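Local coordinates for Oxidored_FMN domain-containing protein ([Pseudomonas] geniculata N1, PDB 6L6J) that probably oxidises the amine of 6-hydroxypseudooxynicotine, drawing on a bound flavin mononucleotide and a [4Fe-4S] cluster, and also carries a bound ADP, at residues A[479-490]-A[615-626]; A[547-557]-A[578-586]. All coordinates share one frame; numbering follows the deposited sequence.

Interaction 1 of 2, residues A[479-490]-A[615-626]. With ADP (adenosine-5'-diphosphate), chain D.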
loop_
_atom_site.group_PDB
_atom_site.type_symbol
_atom_site.label_atom_id
_atom_site.label_comp_id
_atom_site.label_asym_id
_atom_site.label_seq_id
_atom_site.Cartn_x
_atom_site.Cartn_y
_atom_site.Cartn_z
ATOM N N VAL A 479 -5.647 6.140 -27.213
ATOM C CA VAL A 479 -4.171 6.195 -27.412
ATOM C C VAL A 479 -3.535 6.095 -26.026
ATOM O O VAL A 479 -3.824 6.985 -25.195
ATOM C CB VAL A 479 -3.684 7.461 -28.156
ATOM C CG1 VAL A 479 -2.200 7.384 -28.451
ATOM C CG2 VAL A 479 -4.445 7.734 -29.448
ATOM N N ALA A 480 -2.670 5.088 -25.825
ATOM C CA ALA A 480 -1.992 4.798 -24.547
ATOM C C ALA A 480 -0.493 4.560 -24.776
ATOM O O ALA A 480 0.066 3.638 -24.143
ATOM C CB ALA A 480 -2.670 3.614 -23.921
ATOM N N THR A 481 0.148 5.428 -25.555
ATOM C CA THR A 481 1.499 5.241 -26.148
ATOM C C THR A 481 2.632 5.557 -25.155
ATOM O O THR A 481 3.819 5.534 -25.578
ATOM C CB THR A 481 1.591 6.056 -27.440
ATOM O OG1 THR A 481 1.243 7.407 -27.154
ATOM C CG2 THR A 481 0.651 5.535 -28.506
ATOM N N GLY A 482 2.314 5.760 -23.874
ATOM C CA GLY A 482 3.315 5.837 -22.793
ATOM C C GLY A 482 4.258 7.028 -22.919
ATOM O O GLY A 482 3.909 8.010 -23.600
ATOM N N ALA A 483 5.425 6.952 -22.273
ATOM C CA ALA A 483 6.401 8.060 -22.178
ATOM C C ALA A 483 7.831 7.510 -22.239
ATOM O O ALA A 483 7.987 6.308 -22.413
ATOM C CB ALA A 483 6.156 8.838 -20.908
ATOM N N LYS A 484 8.816 8.396 -22.117
ATOM C CA LYS A 484 10.269 8.099 -22.134
ATOM C C LYS A 484 10.971 8.963 -21.080
ATOM O O LYS A 484 10.567 10.118 -20.865
ATOM C CB LYS A 484 10.871 8.376 -23.518
ATOM C CG LYS A 484 10.730 7.238 -24.531
ATOM C CD LYS A 484 11.549 7.448 -25.796
ATOM C CE LYS A 484 13.028 7.696 -25.520
ATOM N NZ LYS A 484 13.839 7.644 -26.761
ATOM N N TRP A 485 12.017 8.436 -20.468
ATOM C CA TRP A 485 12.923 9.241 -19.612
ATOM C C TRP A 485 13.788 10.110 -20.529
ATOM O O TRP A 485 14.262 9.632 -21.559
ATOM C CB TRP A 485 13.727 8.341 -18.665
ATOM C CG TRP A 485 12.817 7.533 -17.795
ATOM C CD1 TRP A 485 12.139 6.400 -18.138
ATOM C CD2 TRP A 485 12.416 7.854 -16.454
ATOM N NE1 TRP A 485 11.390 5.964 -17.084
ATOM C CE2 TRP A 485 11.535 6.833 -16.039
ATOM C CE3 TRP A 485 12.749 8.879 -15.555
ATOM C CZ2 TRP A 485 10.962 6.823 -14.770
ATOM C CZ3 TRP A 485 12.189 8.864 -14.294
ATOM C CH2 TRP A 485 11.295 7.858 -13.917
ATOM N N ARG A 486 13.855 11.387 -20.196
ATOM C CA ARG A 486 14.596 12.437 -20.927
ATOM C C ARG A 486 16.004 12.546 -20.325
ATOM O O ARG A 486 16.210 12.035 -19.185
ATOM C CB ARG A 486 13.825 13.748 -20.774
ATOM C CG ARG A 486 13.808 14.264 -19.339
ATOM C CD ARG A 486 12.716 15.287 -19.122
ATOM N NE ARG A 486 12.899 16.488 -19.928
ATOM C CZ ARG A 486 12.085 17.528 -19.905
ATOM N NH1 ARG A 486 11.041 17.519 -19.099
ATOM N NH2 ARG A 486 12.339 18.579 -20.661
ATOM N N GLY A 487 16.916 13.234 -21.018
ATOM C CA GLY A 487 18.355 13.157 -20.706
ATOM C C GLY A 487 19.079 14.491 -20.671
ATOM O O GLY A 487 20.327 14.466 -20.766
ATOM N N GLU A 488 18.370 15.612 -20.501
ATOM C CA GLU A 488 19.013 16.950 -20.367
ATOM C C GLU A 488 18.933 17.403 -18.893
ATOM O O GLU A 488 19.306 18.556 -18.595
ATOM C CB GLU A 488 18.462 17.884 -21.453
ATOM C CG GLU A 488 17.064 18.427 -21.229
ATOM C CD GLU A 488 15.927 17.412 -21.125
ATOM O OE1 GLU A 488 15.010 17.434 -21.998
ATOM O OE2 GLU A 488 15.931 16.621 -20.144
ATOM N N GLY A 489 18.497 16.518 -17.987
ATOM C CA GLY A 489 18.450 16.766 -16.529
ATOM C C GLY A 489 17.326 17.713 -16.111
ATOM O O GLY A 489 17.262 18.072 -14.920
ATOM N N VAL A 490 16.485 18.116 -17.064
ATOM C CA VAL A 490 15.321 19.018 -16.856
ATOM C C VAL A 490 14.177 18.156 -16.292
ATOM O O VAL A 490 14.142 16.933 -16.593
ATOM C CB VAL A 490 14.991 19.734 -18.187
ATOM C CG1 VAL A 490 13.620 20.408 -18.224
ATOM C CG2 VAL A 490 16.075 20.744 -18.531
ATOM N N LEU A 615 21.158 10.496 -15.298
ATOM C CA LEU A 615 20.153 11.544 -14.998
ATOM C C LEU A 615 18.749 10.914 -14.920
ATOM O O LEU A 615 18.258 10.407 -15.936
ATOM C CB LEU A 615 20.243 12.629 -16.077
ATOM C CG LEU A 615 21.584 13.359 -16.179
ATOM C CD1 LEU A 615 21.601 14.310 -17.360
ATOM C CD2 LEU A 615 21.912 14.124 -14.905
ATOM N N VAL A 616 18.151 10.932 -13.725
ATOM C CA VAL A 616 16.750 10.487 -13.453
ATOM C C VAL A 616 15.962 11.714 -12.974
ATOM O O VAL A 616 15.928 11.955 -11.740
ATOM C CB VAL A 616 16.699 9.332 -12.424
ATOM C CG1 VAL A 616 15.427 8.518 -12.580
ATOM C CG2 VAL A 616 17.907 8.410 -12.505
ATOM N N THR A 617 15.367 12.466 -13.915
ATOM C CA THR A 617 14.781 13.815 -13.654
ATOM C C THR A 617 13.337 13.949 -14.171
ATOM O O THR A 617 12.695 14.962 -13.848
ATOM C CB THR A 617 15.681 14.920 -14.230
ATOM O OG1 THR A 617 15.711 14.754 -15.645
ATOM C CG2 THR A 617 17.087 14.881 -13.670
ATOM N N GLY A 618 12.813 12.986 -14.922
ATOM C CA GLY A 618 11.408 13.049 -15.367
ATOM C C GLY A 618 11.205 12.328 -16.680
ATOM O O GLY A 618 12.194 11.750 -17.208
ATOM N N GLN A 619 9.955 12.326 -17.149
ATOM C CA GLN A 619 9.499 11.587 -18.352
ATOM C C GLN A 619 8.844 12.594 -19.303
ATOM O O GLN A 619 8.284 13.570 -18.806
ATOM C CB GLN A 619 8.519 10.479 -17.959
ATOM C CG GLN A 619 9.085 9.391 -17.046
ATOM C CD GLN A 619 7.999 8.598 -16.345
ATOM O OE1 GLN A 619 7.370 9.045 -15.375
ATOM N NE2 GLN A 619 7.772 7.391 -16.825
ATOM N N LEU A 620 8.964 12.382 -20.613
ATOM C CA LEU A 620 8.279 13.166 -21.679
ATOM C C LEU A 620 7.313 12.242 -22.418
ATOM O O LEU A 620 7.739 11.133 -22.806
ATOM C CB LEU A 620 9.300 13.729 -22.673
ATOM C CG LEU A 620 10.115 14.921 -22.192
ATOM C CD1 LEU A 620 11.310 15.156 -23.119
ATOM C CD2 LEU A 620 9.234 16.166 -22.078
ATOM N N SER A 621 6.077 12.694 -22.644
ATOM C CA SER A 621 4.992 11.882 -23.250
ATOM C C SER A 621 5.293 11.611 -24.740
ATOM O O SER A 621 5.754 12.527 -25.431
ATOM C CB SER A 621 3.663 12.558 -23.046
ATOM O OG SER A 621 3.337 12.612 -21.668
ATOM N N GLU A 622 5.072 10.373 -25.191
ATOM C CA GLU A 622 4.984 10.005 -26.626
ATOM C C GLU A 622 3.550 10.254 -27.086
ATOM O O GLU A 622 2.727 9.369 -26.914
ATOM C CB GLU A 622 5.388 8.546 -26.825
ATOM C CG GLU A 622 6.883 8.308 -26.674
ATOM C CD GLU A 622 7.739 8.893 -27.789
ATOM O OE1 GLU A 622 7.173 9.247 -28.858
ATOM O OE2 GLU A 622 8.956 9.023 -27.581
ATOM N N ASP A 623 3.262 11.451 -27.602
ATOM C CA ASP A 623 1.876 11.883 -27.914
ATOM C C ASP A 623 1.766 12.344 -29.371
ATOM O O ASP A 623 0.707 12.896 -29.714
ATOM C CB ASP A 623 1.396 12.956 -26.919
ATOM C CG ASP A 623 2.196 14.251 -26.912
ATOM O OD1 ASP A 623 3.050 14.415 -27.810
ATOM O OD2 ASP A 623 1.948 15.094 -26.006
ATOM N N GLU A 624 2.783 12.135 -30.207
ATOM C CA GLU A 624 2.732 12.592 -31.619
ATOM C C GLU A 624 1.477 12.014 -32.285
ATOM O O GLU A 624 0.641 12.792 -32.785
ATOM C CB GLU A 624 3.988 12.187 -32.387
ATOM C CG GLU A 624 4.091 12.874 -33.750
ATOM C CD GLU A 624 5.233 12.418 -34.649
ATOM O OE1 GLU A 624 5.980 13.300 -35.134
ATOM O OE2 GLU A 624 5.362 11.186 -34.879
ATOM N N LEU A 625 1.354 10.690 -32.276
ATOM C CA LEU A 625 0.293 9.957 -33.013
ATOM C C LEU A 625 -1.071 10.489 -32.571
ATOM O O LEU A 625 -1.937 10.655 -33.443
ATOM C CB LEU A 625 0.427 8.450 -32.755
ATOM C CG LEU A 625 -0.787 7.598 -33.145
ATOM C CD1 LEU A 625 -0.993 7.569 -34.659
ATOM C CD2 LEU A 625 -0.641 6.189 -32.593
ATOM N N TYR A 626 -1.264 10.735 -31.274
ATOM C CA TYR A 626 -2.548 11.247 -30.730
ATOM C C TYR A 626 -2.900 12.608 -31.356
ATOM O O TYR A 626 -4.101 12.877 -31.548
ATOM C CB TYR A 626 -2.521 11.393 -29.209
ATOM C CG TYR A 626 -3.640 12.257 -28.676
ATOM C CD1 TYR A 626 -4.937 11.769 -28.536
ATOM C CD2 TYR A 626 -3.430 13.599 -28.395
ATOM C CE1 TYR A 626 -5.968 12.565 -28.058
ATOM C CE2 TYR A 626 -4.455 14.416 -27.940
ATOM C CZ TYR A 626 -5.725 13.898 -27.758
ATOM O OH TYR A 626 -6.714 14.737 -27.318
HETATM P PB ADP D . 1.404 3.581 -19.823
HETATM O O1B ADP D . 0.605 2.343 -20.160
HETATM O O2B ADP D . 1.869 3.629 -18.368
HETATM O O3B ADP D . 0.713 4.848 -20.262
HETATM P PA ADP D . 3.655 2.414 -21.294
HETATM O O1A ADP D . 3.627 1.301 -20.302
HETATM O O2A ADP D . 4.952 3.054 -21.617
HETATM O O3A ADP D . 2.721 3.573 -20.736
HETATM O "O5'" ADP D . 2.878 1.960 -22.634
HETATM C "C5'" ADP D . 3.255 2.437 -23.947
HETATM C "C4'" ADP D . 3.321 1.274 -24.905
HETATM O "O4'" ADP D . 2.769 1.695 -26.182
HETATM C "C3'" ADP D . 4.737 0.761 -25.225
HETATM O "O3'" ADP D . 4.785 -0.641 -25.462
HETATM C "C2'" ADP D . 5.053 1.544 -26.505
HETATM O "O2'" ADP D . 6.137 1.054 -27.269
HETATM C "C1'" ADP D . 3.701 1.390 -27.194
HETATM N N9 ADP D . 3.510 2.254 -28.359
HETATM C C8 ADP D . 3.939 3.550 -28.536
HETATM N N7 ADP D . 3.629 4.040 -29.710
HETATM C C5 ADP D . 2.972 2.996 -30.359
HETATM C C6 ADP D . 2.390 2.874 -31.643
HETATM N N6 ADP D . 2.358 3.852 -32.537
HETATM N N1 ADP D . 1.808 1.692 -31.967
HETATM C C2 ADP D . 1.821 0.710 -31.060
HETATM N N3 ADP D . 2.328 0.713 -29.830
HETATM C C4 ADP D . 2.894 1.893 -29.534
HETATM O O HOH W 1 15.679 11.143 -16.751
HETATM O O HOH W 2 17.308 13.874 -17.482
#
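The side chains of W485 and Q619 run alongside each other. Q619 CG sits 3.7 Å from the centroid of the W485 six-membered ring and 12° off the ring normal, a CH-pi contact over the face. The Q619 amide continues the stack, its plane turned 19° from the indole. As a non-hydrogen-bonded pair the two leave the sheet on one face, and matching first torsions, CG anti to the carbonyl carbon (W485 chi1 -58°), let them point the same way. V616 CG1 meets the same ring obliquely, 3.7 Å from W485 CZ3.

L620 projects from the other face, crossing R486 at about a right angle. L620 CD2 lies 3.7 Å above the R486 guanidinium plane and V490 CG1 against the opposite face, both methyls offset toward the rim; E488 OE1, in plane at the edge, accepts from NE and NH2. K484 N to L620 O (3.0 Å) and L620 N to K484 O (2.8 Å) mark an antiparallel hydrogen-bonded pair. Residues 479-490 continue from strand 476-479 of the Rossmann-like ADP-binding sheet and strand 612-621 belongs to the mixed sheet, so this ladder is a connection between them. T617 OG1 donates to V490 O (2.8 Å) from above the carbonyl plane.

L625 CD2 approaches ADP N6 at 3.8 Å. G482 backs onto the diphosphate, where a beta carbon would collide with O2A, while E622 N uses an in-plane lone pair of G482 O (3.1 Å).

Interaction 2 of 2, residues A[547-557]-A[578-586]; sequences KVTYVTTASDP and GIEIVVGTA
Strands 547-552 and 580-582 run parallel, 18° apart, in the register T549-E580, Y550-I581 and V551-V582, and their backbones are laced by bonds such as V582 N to Y550 O (2.7 Å, 177° at the hydrogen) and T552 N to V582 O (3.0 Å).

On the face carrying T549, V551, E580 and V582, neighbouring side chains travel together: T549 lies alongside E580, and V551 alongside V582. T549 CG2, anti to the backbone N, reaches across to V582 CG2 at 3.5 Å. At the strand start K547 bends at chi2 (73°), bringing NZ to E580 OE2 in a salt bridge of 3.1 Å, nearly along the C-O axis; a weak bond from NZ goes to G578 O.

On the face of Y550 and I581, V548 CB packs beside I579 CG1 at 4.0 Å, and Y550 CD1 touches I581 CG2. The Y550 hydroxyl is held by D527 and by the backbone N of S558, while helices 533-542 and 567-577 cover I579.

At T552, OG1 accepts from A554 N (3.1 Å), an ST turn, and also bonds D527 O; its CG2 rests 3.9 Å from V583 CG1. A valine here, lacking the hydroxyl, would probably leave A554 N and D527 O without their mate and the turn freer to shift. Beyond it A554 O receives G584 N at 2.9 Å, so the two segments remain joined past the ladder.

G578 ends helix 567-577 in a Schellman motif and leads through I579 into strand 580-582; strand, helix and adjacent parallel strand together make a beta-alpha-beta crossover, the building unit of the Rossmann-like alpha/beta domain.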
loop_
_atom_site.group_PDB
_atom_site.type_symbol
_atom_site.label_atom_id
_atom_site.label_comp_id
_atom_site.label_asym_id
_atom_site.label_seq_id
_atom_site.Cartn_x
_atom_site.Cartn_y
_atom_site.Cartn_z
ATOM N N LYS A 547 31.058 1.290 -8.816
ATOM C CA LYS A 547 30.967 2.086 -7.569
ATOM C C LYS A 547 29.927 3.185 -7.817
ATOM O O LYS A 547 30.202 4.064 -8.648
ATOM C CB LYS A 547 32.340 2.640 -7.179
ATOM C CG LYS A 547 32.334 3.737 -6.116
ATOM C CD LYS A 547 32.041 3.260 -4.705
ATOM C CE LYS A 547 31.512 4.365 -3.807
ATOM N NZ LYS A 547 31.465 3.960 -2.380
ATOM N N VAL A 548 28.776 3.109 -7.131
ATOM C CA VAL A 548 27.642 4.066 -7.286
ATOM C C VAL A 548 27.665 5.108 -6.160
ATOM O O VAL A 548 27.792 4.703 -4.989
ATOM C CB VAL A 548 26.281 3.338 -7.340
ATOM C CG1 VAL A 548 25.135 4.317 -7.547
ATOM C CG2 VAL A 548 26.256 2.282 -8.427
ATOM N N THR A 549 27.490 6.383 -6.522
ATOM C CA THR A 549 27.038 7.453 -5.599
ATOM C C THR A 549 25.611 7.881 -5.986
ATOM O O THR A 549 25.404 8.346 -7.120
ATOM C CB THR A 549 28.003 8.649 -5.595
ATOM O OG1 THR A 549 29.260 8.250 -5.054
ATOM C CG2 THR A 549 27.526 9.817 -4.766
ATOM N N TYR A 550 24.662 7.768 -5.062
ATOM C CA TYR A 550 23.272 8.275 -5.245
ATOM C C TYR A 550 23.232 9.726 -4.760
ATOM O O TYR A 550 23.584 9.961 -3.574
ATOM C CB TYR A 550 22.255 7.413 -4.484
ATOM C CG TYR A 550 20.886 8.032 -4.384
ATOM C CD1 TYR A 550 20.546 8.883 -3.340
ATOM C CD2 TYR A 550 19.935 7.800 -5.361
ATOM C CE1 TYR A 550 19.288 9.451 -3.257
ATOM C CE2 TYR A 550 18.672 8.364 -5.290
ATOM C CZ TYR A 550 18.352 9.201 -4.242
ATOM O OH TYR A 550 17.116 9.772 -4.199
ATOM N N VAL A 551 22.811 10.649 -5.636
ATOM C CA VAL A 551 22.848 12.128 -5.404
ATOM C C VAL A 551 21.436 12.671 -5.610
ATOM O O VAL A 551 20.909 12.431 -6.729
ATOM C CB VAL A 551 23.835 12.821 -6.364
ATOM C CG1 VAL A 551 23.875 14.333 -6.154
ATOM C CG2 VAL A 551 25.238 12.243 -6.285
ATOM N N THR A 552 20.845 13.347 -4.608
ATOM C CA THR A 552 19.544 14.043 -4.783
ATOM C C THR A 552 19.583 15.488 -4.251
ATOM O O THR A 552 20.384 15.784 -3.338
ATOM C CB THR A 552 18.382 13.275 -4.141
ATOM O OG1 THR A 552 17.217 14.030 -4.505
ATOM C CG2 THR A 552 18.499 13.133 -2.632
ATOM N N THR A 553 18.686 16.320 -4.798
ATOM C CA THR A 553 18.414 17.723 -4.383
ATOM C C THR A 553 17.498 17.737 -3.164
ATOM O O THR A 553 17.492 18.740 -2.436
ATOM C CB THR A 553 17.798 18.528 -5.534
ATOM O OG1 THR A 553 16.666 17.806 -6.021
ATOM C CG2 THR A 553 18.780 18.788 -6.664
ATOM N N ALA A 554 16.775 16.641 -2.956
ATOM C CA ALA A 554 15.912 16.385 -1.780
ATOM C C ALA A 554 16.763 16.158 -0.521
ATOM O O ALA A 554 17.960 15.804 -0.625
ATOM C CB ALA A 554 15.001 15.212 -2.068
ATOM N N SER A 555 16.165 16.380 0.640
ATOM C CA SER A 555 16.841 16.259 1.955
ATOM C C SER A 555 16.979 14.790 2.364
ATOM O O SER A 555 17.850 14.500 3.205
ATOM C CB SER A 555 16.112 17.035 3.001
ATOM O OG SER A 555 16.115 18.404 2.659
ATOM N N ASP A 556 16.133 13.923 1.810
ATOM C CA ASP A 556 16.095 12.476 2.107
ATOM C C ASP A 556 16.211 11.717 0.794
ATOM O O ASP A 556 15.728 12.205 -0.230
ATOM C CB ASP A 556 14.820 12.126 2.869
ATOM C CG ASP A 556 14.764 12.759 4.243
ATOM O OD1 ASP A 556 15.567 12.372 5.095
ATOM O OD2 ASP A 556 13.931 13.616 4.438
ATOM N N PRO A 557 16.874 10.525 0.781
ATOM C CA PRO A 557 16.904 9.681 -0.408
ATOM C C PRO A 557 15.466 9.257 -0.740
ATOM O O PRO A 557 14.734 8.928 0.168
ATOM C CB PRO A 557 17.824 8.504 -0.039
ATOM C CG PRO A 557 17.861 8.494 1.471
ATOM C CD PRO A 557 17.638 9.934 1.893
ATOM N N GLY A 578 27.374 -0.700 -0.315
ATOM C CA GLY A 578 28.336 0.407 -0.382
ATOM C C GLY A 578 28.020 1.339 -1.538
ATOM O O GLY A 578 28.962 1.643 -2.322
ATOM N N ILE A 579 26.742 1.739 -1.637
ATOM C CA ILE A 579 26.242 2.846 -2.497
ATOM C C ILE A 579 26.292 4.131 -1.651
ATOM O O ILE A 579 25.623 4.227 -0.595
ATOM C CB ILE A 579 24.839 2.544 -3.087
ATOM C CG1 ILE A 579 24.891 1.436 -4.148
ATOM C CG2 ILE A 579 24.170 3.809 -3.647
ATOM C CD1 ILE A 579 23.544 1.118 -4.803
ATOM N N GLU A 580 27.096 5.083 -2.105
ATOM C CA GLU A 580 27.236 6.429 -1.499
ATOM C C GLU A 580 25.886 7.165 -1.608
ATOM O O GLU A 580 25.272 7.159 -2.715
ATOM C CB GLU A 580 28.338 7.197 -2.222
ATOM C CG GLU A 580 29.120 8.115 -1.319
ATOM C CD GLU A 580 29.952 7.378 -0.283
ATOM O OE1 GLU A 580 30.018 7.887 0.878
ATOM O OE2 GLU A 580 30.549 6.311 -0.644
ATOM N N ILE A 581 25.442 7.760 -0.493
ATOM C CA ILE A 581 24.251 8.647 -0.428
ATOM C C ILE A 581 24.727 10.094 -0.228
ATOM O O ILE A 581 25.320 10.387 0.842
ATOM C CB ILE A 581 23.284 8.203 0.682
ATOM C CG1 ILE A 581 22.999 6.705 0.619
ATOM C CG2 ILE A 581 22.006 9.032 0.640
ATOM C CD1 ILE A 581 22.311 6.160 1.856
ATOM N N VAL A 582 24.446 10.947 -1.219
ATOM C CA VAL A 582 24.569 12.428 -1.150
ATOM C C VAL A 582 23.172 13.059 -1.239
ATOM O O VAL A 582 22.418 12.714 -2.160
ATOM C CB VAL A 582 25.491 12.961 -2.272
ATOM C CG1 VAL A 582 25.693 14.477 -2.168
ATOM C CG2 VAL A 582 26.841 12.251 -2.301
ATOM N N VAL A 583 22.882 14.029 -0.370
ATOM C CA VAL A 583 21.564 14.725 -0.292
ATOM C C VAL A 583 21.731 16.250 -0.284
ATOM O O VAL A 583 22.870 16.749 -0.256
ATOM C CB VAL A 583 20.780 14.234 0.927
ATOM C CG1 VAL A 583 20.438 12.749 0.746
ATOM C CG2 VAL A 583 21.512 14.507 2.243
ATOM N N GLY A 584 20.594 16.959 -0.359
ATOM C CA GLY A 584 20.521 18.429 -0.488
ATOM C C GLY A 584 21.589 18.980 -1.421
ATOM O O GLY A 584 22.148 20.050 -1.092
ATOM N N THR A 585 21.832 18.297 -2.542
ATOM C CA THR A 585 22.930 18.586 -3.492
ATOM C C THR A 585 22.388 18.554 -4.921
ATOM O O THR A 585 21.723 17.569 -5.295
ATOM C CB THR A 585 24.109 17.605 -3.339
ATOM O OG1 THR A 585 24.707 17.751 -2.054
ATOM C CG2 THR A 585 25.216 17.837 -4.336
ATOM N N ALA A 586 22.699 19.595 -5.699
ATOM C CA ALA A 586 22.350 19.706 -7.134
ATOM C C ALA A 586 23.626 19.624 -7.983
ATOM O O ALA A 586 24.728 19.987 -7.491
ATOM C CB ALA A 586 21.608 20.994 -7.379
#

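Leaving the five-stranded ADP-binding sheet at strand 476-479, the chain enters residues 479-490, whose partner comes 125 residues later at 615-626; interaction 1 therefore closes a long loop. Within it the chain passes through 522-527 and helix 533-542 to 547-557, turns through helix 567-577, and returns at 578-586, so interaction 2 closes a much shorter loop. The loops nest without crossing. Interaction 1 joins the chain leaving the ADP-binding sheet to strand 612-621, whereas interaction 2 joins neighbouring strands within the second alpha/beta domain. Both belong to one mixed sheet, since strand 522-527 pairs with 547-552 and 612-621. Their nearest atoms are about 7 Å apart, hence no direct touch.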